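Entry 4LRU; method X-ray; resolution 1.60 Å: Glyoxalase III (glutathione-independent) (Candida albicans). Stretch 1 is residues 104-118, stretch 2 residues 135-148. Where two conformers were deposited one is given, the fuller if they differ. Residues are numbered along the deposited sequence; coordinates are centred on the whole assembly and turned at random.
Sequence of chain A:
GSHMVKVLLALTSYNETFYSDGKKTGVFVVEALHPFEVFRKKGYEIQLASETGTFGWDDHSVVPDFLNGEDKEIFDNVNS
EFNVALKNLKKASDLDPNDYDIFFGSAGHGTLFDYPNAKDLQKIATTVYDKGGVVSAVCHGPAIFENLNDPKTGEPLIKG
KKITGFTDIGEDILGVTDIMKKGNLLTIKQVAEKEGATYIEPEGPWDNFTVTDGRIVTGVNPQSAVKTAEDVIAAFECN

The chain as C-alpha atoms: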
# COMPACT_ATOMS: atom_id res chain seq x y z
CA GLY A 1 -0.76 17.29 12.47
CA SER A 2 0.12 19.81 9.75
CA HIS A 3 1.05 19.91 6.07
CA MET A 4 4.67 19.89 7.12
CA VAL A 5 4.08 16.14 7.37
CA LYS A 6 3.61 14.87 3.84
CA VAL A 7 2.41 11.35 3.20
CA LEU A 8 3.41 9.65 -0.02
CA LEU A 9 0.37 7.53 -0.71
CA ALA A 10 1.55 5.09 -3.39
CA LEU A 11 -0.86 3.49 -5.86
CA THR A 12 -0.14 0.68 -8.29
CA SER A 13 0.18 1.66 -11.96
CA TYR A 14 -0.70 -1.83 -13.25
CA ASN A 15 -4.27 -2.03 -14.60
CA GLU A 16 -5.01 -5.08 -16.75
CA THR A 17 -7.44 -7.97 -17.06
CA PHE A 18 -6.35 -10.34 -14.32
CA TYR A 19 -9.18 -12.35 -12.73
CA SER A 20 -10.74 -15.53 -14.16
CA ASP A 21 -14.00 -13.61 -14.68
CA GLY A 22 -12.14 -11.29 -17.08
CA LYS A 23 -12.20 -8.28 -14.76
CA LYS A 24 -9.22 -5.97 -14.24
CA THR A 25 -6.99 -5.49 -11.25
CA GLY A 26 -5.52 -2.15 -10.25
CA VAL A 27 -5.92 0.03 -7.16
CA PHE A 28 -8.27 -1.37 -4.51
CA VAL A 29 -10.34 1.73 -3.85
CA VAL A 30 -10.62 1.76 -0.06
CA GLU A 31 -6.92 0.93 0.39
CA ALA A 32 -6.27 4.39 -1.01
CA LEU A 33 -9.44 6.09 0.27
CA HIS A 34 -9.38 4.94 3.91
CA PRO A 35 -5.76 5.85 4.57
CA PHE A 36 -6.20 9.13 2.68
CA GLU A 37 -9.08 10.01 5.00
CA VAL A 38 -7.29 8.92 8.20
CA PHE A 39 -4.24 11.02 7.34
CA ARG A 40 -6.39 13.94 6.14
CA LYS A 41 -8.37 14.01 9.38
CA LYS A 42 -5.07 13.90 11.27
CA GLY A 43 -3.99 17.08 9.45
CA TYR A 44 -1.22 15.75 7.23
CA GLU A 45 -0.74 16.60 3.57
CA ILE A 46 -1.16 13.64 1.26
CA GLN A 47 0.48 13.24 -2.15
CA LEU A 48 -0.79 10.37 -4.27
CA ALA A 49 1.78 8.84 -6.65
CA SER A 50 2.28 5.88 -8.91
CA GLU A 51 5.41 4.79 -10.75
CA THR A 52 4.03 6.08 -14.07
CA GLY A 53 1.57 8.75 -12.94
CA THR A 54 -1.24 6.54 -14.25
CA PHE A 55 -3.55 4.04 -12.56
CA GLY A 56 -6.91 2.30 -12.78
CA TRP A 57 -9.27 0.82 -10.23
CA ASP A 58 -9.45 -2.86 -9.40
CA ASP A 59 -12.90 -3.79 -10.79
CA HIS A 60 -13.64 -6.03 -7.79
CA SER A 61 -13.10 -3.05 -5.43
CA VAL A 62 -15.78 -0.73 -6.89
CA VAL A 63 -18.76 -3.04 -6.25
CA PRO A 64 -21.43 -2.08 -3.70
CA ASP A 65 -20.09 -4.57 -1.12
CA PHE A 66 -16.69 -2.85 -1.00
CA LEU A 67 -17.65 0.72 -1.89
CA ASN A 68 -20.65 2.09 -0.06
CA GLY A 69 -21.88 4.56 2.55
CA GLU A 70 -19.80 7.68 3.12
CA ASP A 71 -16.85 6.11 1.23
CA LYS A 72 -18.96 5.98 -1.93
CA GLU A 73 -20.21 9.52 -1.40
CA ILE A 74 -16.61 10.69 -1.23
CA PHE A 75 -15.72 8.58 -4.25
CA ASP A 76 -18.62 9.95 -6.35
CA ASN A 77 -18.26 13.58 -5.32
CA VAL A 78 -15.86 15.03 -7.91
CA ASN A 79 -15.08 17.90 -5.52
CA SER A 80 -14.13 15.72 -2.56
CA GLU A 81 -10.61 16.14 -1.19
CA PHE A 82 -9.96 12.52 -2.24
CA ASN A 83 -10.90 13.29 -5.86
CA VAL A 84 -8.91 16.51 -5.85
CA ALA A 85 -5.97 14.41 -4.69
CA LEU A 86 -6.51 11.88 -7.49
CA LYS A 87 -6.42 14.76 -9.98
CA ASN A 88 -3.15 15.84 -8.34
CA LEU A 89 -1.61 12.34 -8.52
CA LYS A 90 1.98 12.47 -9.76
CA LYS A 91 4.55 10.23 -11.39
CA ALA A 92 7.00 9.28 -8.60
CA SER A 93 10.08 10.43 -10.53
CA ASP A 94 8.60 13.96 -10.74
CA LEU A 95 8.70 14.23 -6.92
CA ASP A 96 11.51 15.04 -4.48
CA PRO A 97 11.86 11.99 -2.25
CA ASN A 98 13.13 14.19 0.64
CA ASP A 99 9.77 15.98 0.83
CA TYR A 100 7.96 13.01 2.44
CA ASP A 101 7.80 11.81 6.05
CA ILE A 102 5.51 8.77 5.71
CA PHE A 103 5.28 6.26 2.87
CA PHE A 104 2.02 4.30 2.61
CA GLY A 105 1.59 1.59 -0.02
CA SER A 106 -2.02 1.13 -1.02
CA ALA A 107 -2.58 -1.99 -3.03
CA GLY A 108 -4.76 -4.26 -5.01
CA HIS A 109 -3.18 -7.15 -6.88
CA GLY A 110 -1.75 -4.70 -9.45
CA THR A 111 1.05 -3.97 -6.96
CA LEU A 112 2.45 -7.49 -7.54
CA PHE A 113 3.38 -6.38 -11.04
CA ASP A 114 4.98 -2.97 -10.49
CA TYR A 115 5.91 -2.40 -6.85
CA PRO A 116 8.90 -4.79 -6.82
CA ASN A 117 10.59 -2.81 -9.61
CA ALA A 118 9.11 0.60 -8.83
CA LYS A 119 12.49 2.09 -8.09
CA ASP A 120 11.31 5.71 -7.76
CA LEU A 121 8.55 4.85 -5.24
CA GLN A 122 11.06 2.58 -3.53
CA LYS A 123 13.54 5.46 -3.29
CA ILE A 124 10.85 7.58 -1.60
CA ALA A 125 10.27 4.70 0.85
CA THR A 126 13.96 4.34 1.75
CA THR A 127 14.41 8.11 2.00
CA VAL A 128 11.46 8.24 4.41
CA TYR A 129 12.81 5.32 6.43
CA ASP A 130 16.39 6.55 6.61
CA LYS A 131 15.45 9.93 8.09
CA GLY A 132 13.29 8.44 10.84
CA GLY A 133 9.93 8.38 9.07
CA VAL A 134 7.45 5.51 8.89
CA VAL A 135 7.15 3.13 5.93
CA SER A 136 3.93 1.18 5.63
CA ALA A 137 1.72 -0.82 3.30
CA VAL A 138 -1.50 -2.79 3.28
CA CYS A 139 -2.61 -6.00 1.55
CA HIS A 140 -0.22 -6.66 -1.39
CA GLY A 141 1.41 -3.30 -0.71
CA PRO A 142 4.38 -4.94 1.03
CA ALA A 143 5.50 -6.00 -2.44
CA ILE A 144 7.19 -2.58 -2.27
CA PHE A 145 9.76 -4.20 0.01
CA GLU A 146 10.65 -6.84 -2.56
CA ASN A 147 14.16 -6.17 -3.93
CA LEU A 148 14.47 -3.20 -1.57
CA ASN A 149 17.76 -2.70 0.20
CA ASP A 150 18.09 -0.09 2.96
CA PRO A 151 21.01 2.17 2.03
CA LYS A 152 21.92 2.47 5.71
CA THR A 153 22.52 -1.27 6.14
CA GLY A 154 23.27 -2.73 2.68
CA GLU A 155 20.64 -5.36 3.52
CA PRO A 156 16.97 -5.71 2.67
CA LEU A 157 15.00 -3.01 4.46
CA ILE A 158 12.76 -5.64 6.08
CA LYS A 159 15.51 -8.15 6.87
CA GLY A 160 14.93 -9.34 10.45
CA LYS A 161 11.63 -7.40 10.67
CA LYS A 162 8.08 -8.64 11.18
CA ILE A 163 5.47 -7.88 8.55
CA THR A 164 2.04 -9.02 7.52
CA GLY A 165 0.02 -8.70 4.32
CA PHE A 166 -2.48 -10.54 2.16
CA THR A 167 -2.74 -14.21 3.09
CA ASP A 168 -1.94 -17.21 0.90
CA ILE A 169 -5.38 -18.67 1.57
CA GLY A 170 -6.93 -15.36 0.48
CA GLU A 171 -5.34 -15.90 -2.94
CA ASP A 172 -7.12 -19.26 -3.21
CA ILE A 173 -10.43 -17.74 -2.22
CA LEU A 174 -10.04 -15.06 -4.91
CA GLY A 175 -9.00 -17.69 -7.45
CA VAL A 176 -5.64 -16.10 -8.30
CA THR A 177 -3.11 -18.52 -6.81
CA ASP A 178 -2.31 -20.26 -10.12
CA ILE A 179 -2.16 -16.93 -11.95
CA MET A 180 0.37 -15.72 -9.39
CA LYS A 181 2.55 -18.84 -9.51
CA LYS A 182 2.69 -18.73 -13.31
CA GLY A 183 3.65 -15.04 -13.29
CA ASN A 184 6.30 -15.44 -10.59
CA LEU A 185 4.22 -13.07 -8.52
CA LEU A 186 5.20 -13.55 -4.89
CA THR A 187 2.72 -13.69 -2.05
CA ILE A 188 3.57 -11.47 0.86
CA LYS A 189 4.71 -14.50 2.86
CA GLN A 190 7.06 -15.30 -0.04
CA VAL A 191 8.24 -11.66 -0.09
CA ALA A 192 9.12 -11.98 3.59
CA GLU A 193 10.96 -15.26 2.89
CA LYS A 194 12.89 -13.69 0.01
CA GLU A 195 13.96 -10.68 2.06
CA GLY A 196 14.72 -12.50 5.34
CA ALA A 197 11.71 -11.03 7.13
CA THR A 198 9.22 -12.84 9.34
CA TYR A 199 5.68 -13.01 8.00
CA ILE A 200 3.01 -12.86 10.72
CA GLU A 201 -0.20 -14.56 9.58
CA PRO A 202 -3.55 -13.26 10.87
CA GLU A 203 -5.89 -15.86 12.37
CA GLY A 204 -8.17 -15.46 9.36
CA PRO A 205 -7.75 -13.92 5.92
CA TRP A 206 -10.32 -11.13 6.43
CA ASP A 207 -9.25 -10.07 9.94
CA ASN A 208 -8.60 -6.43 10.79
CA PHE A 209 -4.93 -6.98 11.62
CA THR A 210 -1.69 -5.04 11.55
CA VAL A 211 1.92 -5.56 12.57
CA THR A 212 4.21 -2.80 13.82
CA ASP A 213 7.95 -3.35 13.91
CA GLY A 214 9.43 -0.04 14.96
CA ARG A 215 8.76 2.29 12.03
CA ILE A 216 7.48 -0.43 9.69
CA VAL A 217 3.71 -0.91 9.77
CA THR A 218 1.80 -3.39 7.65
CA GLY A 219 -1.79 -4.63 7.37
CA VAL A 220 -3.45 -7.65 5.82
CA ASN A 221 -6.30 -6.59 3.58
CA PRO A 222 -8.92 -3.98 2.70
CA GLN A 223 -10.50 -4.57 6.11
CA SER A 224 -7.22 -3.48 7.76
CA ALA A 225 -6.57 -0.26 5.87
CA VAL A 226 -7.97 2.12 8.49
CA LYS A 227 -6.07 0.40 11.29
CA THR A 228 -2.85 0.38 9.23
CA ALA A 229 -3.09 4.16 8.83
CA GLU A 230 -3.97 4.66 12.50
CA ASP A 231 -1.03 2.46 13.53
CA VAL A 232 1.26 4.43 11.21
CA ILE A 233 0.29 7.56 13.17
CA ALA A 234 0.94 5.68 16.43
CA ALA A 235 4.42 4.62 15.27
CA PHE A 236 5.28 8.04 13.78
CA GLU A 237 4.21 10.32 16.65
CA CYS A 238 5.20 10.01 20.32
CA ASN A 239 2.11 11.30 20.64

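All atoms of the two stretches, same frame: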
# COMPACT_ATOMS: atom_id res chain seq x y z
N PHE A 104 3.10 5.29 2.45
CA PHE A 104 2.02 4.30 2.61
C PHE A 104 1.68 3.65 1.28
O PHE A 104 1.21 4.31 0.36
CB PHE A 104 0.78 4.97 3.21
CG PHE A 104 -0.29 4.00 3.61
CD1 PHE A 104 -1.05 3.35 2.65
CD2 PHE A 104 -0.53 3.71 4.97
CE1 PHE A 104 -2.03 2.44 3.02
CE2 PHE A 104 -1.51 2.80 5.32
CZ PHE A 104 -2.26 2.18 4.35
N GLY A 105 1.93 2.35 1.18
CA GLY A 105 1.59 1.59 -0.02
C GLY A 105 0.18 1.05 -0.01
O GLY A 105 -0.11 0.06 0.66
N SER A 106 -0.73 1.72 -0.72
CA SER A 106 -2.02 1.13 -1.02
C SER A 106 -1.80 -0.02 -1.97
O SER A 106 -0.73 -0.13 -2.56
CB SER A 106 -3.00 2.13 -1.63
OG SER A 106 -2.71 2.46 -3.00
N ALA A 107 -2.80 -0.86 -2.16
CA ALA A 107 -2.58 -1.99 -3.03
C ALA A 107 -3.79 -2.35 -3.87
O ALA A 107 -4.34 -1.49 -4.57
CB ALA A 107 -2.02 -3.17 -2.25
N GLY A 108 -4.18 -3.62 -3.85
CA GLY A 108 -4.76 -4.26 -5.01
C GLY A 108 -3.71 -5.12 -5.65
O GLY A 108 -2.52 -4.82 -5.53
N HIS A 109 -4.13 -6.18 -6.33
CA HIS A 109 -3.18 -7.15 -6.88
C HIS A 109 -2.25 -6.52 -7.92
O HIS A 109 -1.18 -7.06 -8.21
CB HIS A 109 -3.93 -8.33 -7.49
CG HIS A 109 -4.41 -9.34 -6.49
ND1 HIS A 109 -5.59 -9.20 -5.80
CD2 HIS A 109 -3.87 -10.51 -6.08
CE1 HIS A 109 -5.76 -10.24 -5.00
NE2 HIS A 109 -4.73 -11.05 -5.15
N GLY A 110 -2.62 -5.38 -8.48
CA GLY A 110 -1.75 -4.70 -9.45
C GLY A 110 -0.35 -4.49 -8.88
O GLY A 110 0.65 -4.55 -9.61
N THR A 111 -0.25 -4.24 -7.58
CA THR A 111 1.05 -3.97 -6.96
C THR A 111 2.07 -5.11 -7.16
O THR A 111 3.28 -4.87 -7.12
CB THR A 111 0.95 -3.74 -5.44
OG1 THR A 111 0.37 -4.89 -4.81
CG2 THR A 111 0.14 -2.52 -5.12
N LEU A 112 1.59 -6.34 -7.32
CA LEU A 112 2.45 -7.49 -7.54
C LEU A 112 3.28 -7.31 -8.80
O LEU A 112 4.37 -7.88 -8.91
CB LEU A 112 1.62 -8.77 -7.66
CG LEU A 112 0.88 -9.16 -6.38
CD1 LEU A 112 -0.15 -10.23 -6.67
CD2 LEU A 112 1.85 -9.64 -5.30
N PHE A 113 2.75 -6.53 -9.74
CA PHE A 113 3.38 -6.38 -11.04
C PHE A 113 4.42 -5.26 -11.05
O PHE A 113 5.49 -5.40 -11.65
CB PHE A 113 2.34 -6.14 -12.14
CG PHE A 113 1.47 -7.34 -12.41
CD1 PHE A 113 0.32 -7.57 -11.66
CD2 PHE A 113 1.79 -8.23 -13.42
CE1 PHE A 113 -0.47 -8.67 -11.90
CE2 PHE A 113 0.99 -9.34 -13.68
CZ PHE A 113 -0.15 -9.55 -12.93
N ASP A 114 4.10 -4.13 -10.41
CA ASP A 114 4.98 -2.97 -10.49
C ASP A 114 5.78 -2.63 -9.24
O ASP A 114 6.92 -2.19 -9.35
CB ASP A 114 4.26 -1.75 -11.05
CG ASP A 114 3.17 -1.22 -10.14
OD1 ASP A 114 2.61 -1.99 -9.32
OD2 ASP A 114 2.86 -0.03 -10.28
N TYR A 115 5.22 -2.85 -8.06
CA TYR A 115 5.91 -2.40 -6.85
C TYR A 115 7.33 -2.98 -6.69
O TYR A 115 8.22 -2.26 -6.27
CB TYR A 115 5.09 -2.67 -5.58
CG TYR A 115 4.07 -1.59 -5.21
CD1 TYR A 115 3.67 -0.59 -6.11
CD2 TYR A 115 3.46 -1.62 -3.96
CE1 TYR A 115 2.72 0.35 -5.75
CE2 TYR A 115 2.52 -0.69 -3.59
CZ TYR A 115 2.13 0.29 -4.49
OH TYR A 115 1.17 1.24 -4.13
N PRO A 116 7.55 -4.27 -7.01
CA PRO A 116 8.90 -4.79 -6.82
C PRO A 116 10.00 -4.15 -7.66
O PRO A 116 11.18 -4.30 -7.33
CB PRO A 116 8.77 -6.27 -7.15
CG PRO A 116 7.32 -6.59 -6.88
CD PRO A 116 6.58 -5.34 -7.29
N ASN A 117 9.62 -3.48 -8.74
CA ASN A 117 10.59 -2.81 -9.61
C ASN A 117 10.32 -1.32 -9.72
O ASN A 117 10.89 -0.65 -10.60
CB ASN A 117 10.57 -3.42 -11.01
CG ASN A 117 10.87 -4.89 -11.00
OD1 ASN A 117 10.11 -5.70 -11.53
ND2 ASN A 117 11.99 -5.25 -10.40
N ALA A 118 9.49 -0.81 -8.81
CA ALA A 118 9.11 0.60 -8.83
C ALA A 118 10.17 1.41 -8.10
O ALA A 118 9.95 1.90 -6.99
CB ALA A 118 7.74 0.79 -8.21
N VAL A 135 7.46 3.77 7.20
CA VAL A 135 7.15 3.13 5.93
C VAL A 135 6.15 2.01 6.18
O VAL A 135 6.31 1.21 7.11
CB VAL A 135 8.42 2.56 5.27
CG1 VAL A 135 8.07 1.81 3.99
CG2 VAL A 135 9.42 3.66 4.99
N SER A 136 5.11 1.97 5.35
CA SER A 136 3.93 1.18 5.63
C SER A 136 3.28 0.72 4.33
O SER A 136 3.48 1.32 3.27
CB SER A 136 2.94 1.97 6.47
OG SER A 136 2.49 3.10 5.75
N ALA A 137 2.50 -0.34 4.43
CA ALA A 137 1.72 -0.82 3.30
C ALA A 137 0.63 -1.75 3.80
O ALA A 137 0.74 -2.37 4.86
CB ALA A 137 2.62 -1.54 2.31
N VAL A 138 -0.41 -1.87 2.99
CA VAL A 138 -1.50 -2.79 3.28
C VAL A 138 -1.69 -3.80 2.15
O VAL A 138 -1.44 -3.50 0.99
CB VAL A 138 -2.80 -2.02 3.58
CG1 VAL A 138 -3.31 -1.27 2.35
CG2 VAL A 138 -3.88 -2.96 4.10
N CYS A 139 -2.12 -5.01 2.51
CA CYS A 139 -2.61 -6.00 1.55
C CYS A 139 -1.46 -6.56 0.70
O CYS A 139 -0.57 -7.19 1.25
CB CYS A 139 -3.72 -5.41 0.70
SG CYS A 139 -4.66 -6.62 -0.25
N HIS A 140 -1.42 -6.31 -0.61
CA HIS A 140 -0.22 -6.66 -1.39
C HIS A 140 0.83 -5.55 -1.44
O HIS A 140 1.90 -5.71 -2.04
CB HIS A 140 -0.57 -7.10 -2.81
CG HIS A 140 -1.39 -8.34 -2.86
ND1 HIS A 140 -2.77 -8.32 -2.86
CD2 HIS A 140 -1.03 -9.65 -2.80
CE1 HIS A 140 -3.22 -9.56 -2.83
NE2 HIS A 140 -2.19 -10.38 -2.78
N GLY A 141 0.50 -4.44 -0.80
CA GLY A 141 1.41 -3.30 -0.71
C GLY A 141 2.83 -3.63 -0.30
O GLY A 141 3.77 -2.96 -0.75
N PRO A 142 3.02 -4.59 0.62
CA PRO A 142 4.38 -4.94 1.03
C PRO A 142 5.26 -5.50 -0.08
O PRO A 142 6.46 -5.69 0.12
CB PRO A 142 4.15 -5.95 2.15
CG PRO A 142 2.86 -5.51 2.75
CD PRO A 142 2.02 -5.15 1.55
N ALA A 143 4.69 -5.73 -1.26
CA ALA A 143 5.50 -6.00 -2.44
C ALA A 143 6.50 -4.88 -2.70
O ALA A 143 7.52 -5.10 -3.35
CB ALA A 143 4.62 -6.23 -3.66
N ILE A 144 6.23 -3.68 -2.18
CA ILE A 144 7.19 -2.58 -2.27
C ILE A 144 8.54 -2.92 -1.64
O ILE A 144 9.58 -2.37 -2.01
CB ILE A 144 6.61 -1.27 -1.69
CG1 ILE A 144 7.37 -0.05 -2.24
CG2 ILE A 144 6.64 -1.31 -0.17
CD1 ILE A 144 7.07 0.30 -3.68
N PHE A 145 8.53 -3.84 -0.69
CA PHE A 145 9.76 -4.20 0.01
C PHE A 145 10.56 -5.28 -0.74
O PHE A 145 11.68 -5.63 -0.36
CB PHE A 145 9.45 -4.72 1.42
CG PHE A 145 8.72 -3.73 2.29
CD1 PHE A 145 9.28 -2.50 2.58
CD2 PHE A 145 7.49 -4.04 2.85
CE1 PHE A 145 8.63 -1.59 3.40
CE2 PHE A 145 6.82 -3.13 3.64
CZ PHE A 145 7.39 -1.90 3.92
N GLU A 146 9.96 -5.85 -1.77
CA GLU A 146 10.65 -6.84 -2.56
C GLU A 146 11.76 -6.16 -3.37
O GLU A 146 11.55 -5.12 -3.99
CB GLU A 146 9.65 -7.56 -3.49
CG GLU A 146 10.28 -8.74 -4.22
CD GLU A 146 9.32 -9.47 -5.14
OE1 GLU A 146 8.11 -9.42 -4.89
OE2 GLU A 146 9.81 -10.11 -6.10
N ASN A 147 12.96 -6.74 -3.31
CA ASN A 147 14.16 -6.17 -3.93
C ASN A 147 14.62 -4.85 -3.33
O ASN A 147 15.41 -4.13 -3.95
CB ASN A 147 13.96 -5.96 -5.44
CG ASN A 147 13.44 -7.20 -6.13
OD1 ASN A 147 13.96 -8.30 -5.94
ND2 ASN A 147 12.42 -7.02 -6.97
N LEU A 148 14.18 -4.53 -2.12
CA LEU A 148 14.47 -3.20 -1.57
C LEU A 148 15.53 -3.26 -0.49
O LEU A 148 15.28 -3.72 0.63
CB LEU A 148 13.22 -2.54 -1.03
CG LEU A 148 13.39 -1.09 -0.59
CD1 LEU A 148 14.00 -0.25 -1.71
CD2 LEU A 148 12.07 -0.52 -0.13

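Residues 104-118 and 135-148 of glyoxalase III run side by side, first as neighbouring parallel strands and then as the short helical turns that follow them, burying 846 Å² between them. At Phe104 the strand pairs with Ser136 (CA-CA 4.7 Å); the two side chains lie on the same face of the sheet, where Phe104 CD2 comes within 3.2 Å of Ser136 OG and Phe104 CE1 makes an apolar contact of 4.0 Å with Val138 CG1. Gly105 carries both backbone hydrogen bonds of the ladder: its N donates to Ser136 O (2.8 Å) and its O accepts from Val138 N (3.0 Å), both nearly straight, so one residue bridges two peptides of the partner strand as parallel pairing requires. The CA atoms of Gly105 and Ala137 are only 4.1 Å apart, and a CB on Gly105 would sit a tight 3.2 Å from Ala137 CB.

Past the strands, Ala107 points its methyl into the type II' turn from Val138 to Gly141, with Ala107 CB 3.3 Å from Val138 O and 3.2 Å from Gly141 N. Gly141 also fits closely, since a CB there would clash with Gly105 O at 2.6 Å. Gly108 has backbone angles that themselves call for glycine, and its O accepts from Thr111 N (3.1 Å) and Thr111 OG1 (3.0 Å), tying the loop to the helical turn that follows.

His140 reaches into this loop and has the largest area covered by the other stretch. His109 NE2 lies 3.1 Å from His140 CE1, which sits over one face of the His109 ring; the two rings are oblique, with planes at 42° and centroids 4.1 Å apart. Thr111 OG1 approaches His140 CB at 3.1 Å, and Leu112 CD2 adds an apolar contact to His140 CD2 at 3.8 Å.

Tyr115 lies against the 3-10 segment of stretch 2. Ile144 CD1 sits over one face of its ring in a CH-pi contact, 4.2 Å from the centroid, while Gly141 O meets the ring edge, 3.5 Å from Tyr115 CD2. The hydroxyl turns back within its own stretch: Tyr115 OH makes a weak hydrogen bond to Ser106 O (2.8 Å).

Pro116 packs its CG against Ala143 CB (4.2 Å) and, lacking an N-H, contributes its carbonyl: Asn147 ND2 donates to Pro116 O at 3.0 Å along an almost linear path, fastening the far end of the contact. Asn117 lies at the margin, its CB pointing away from stretch 2.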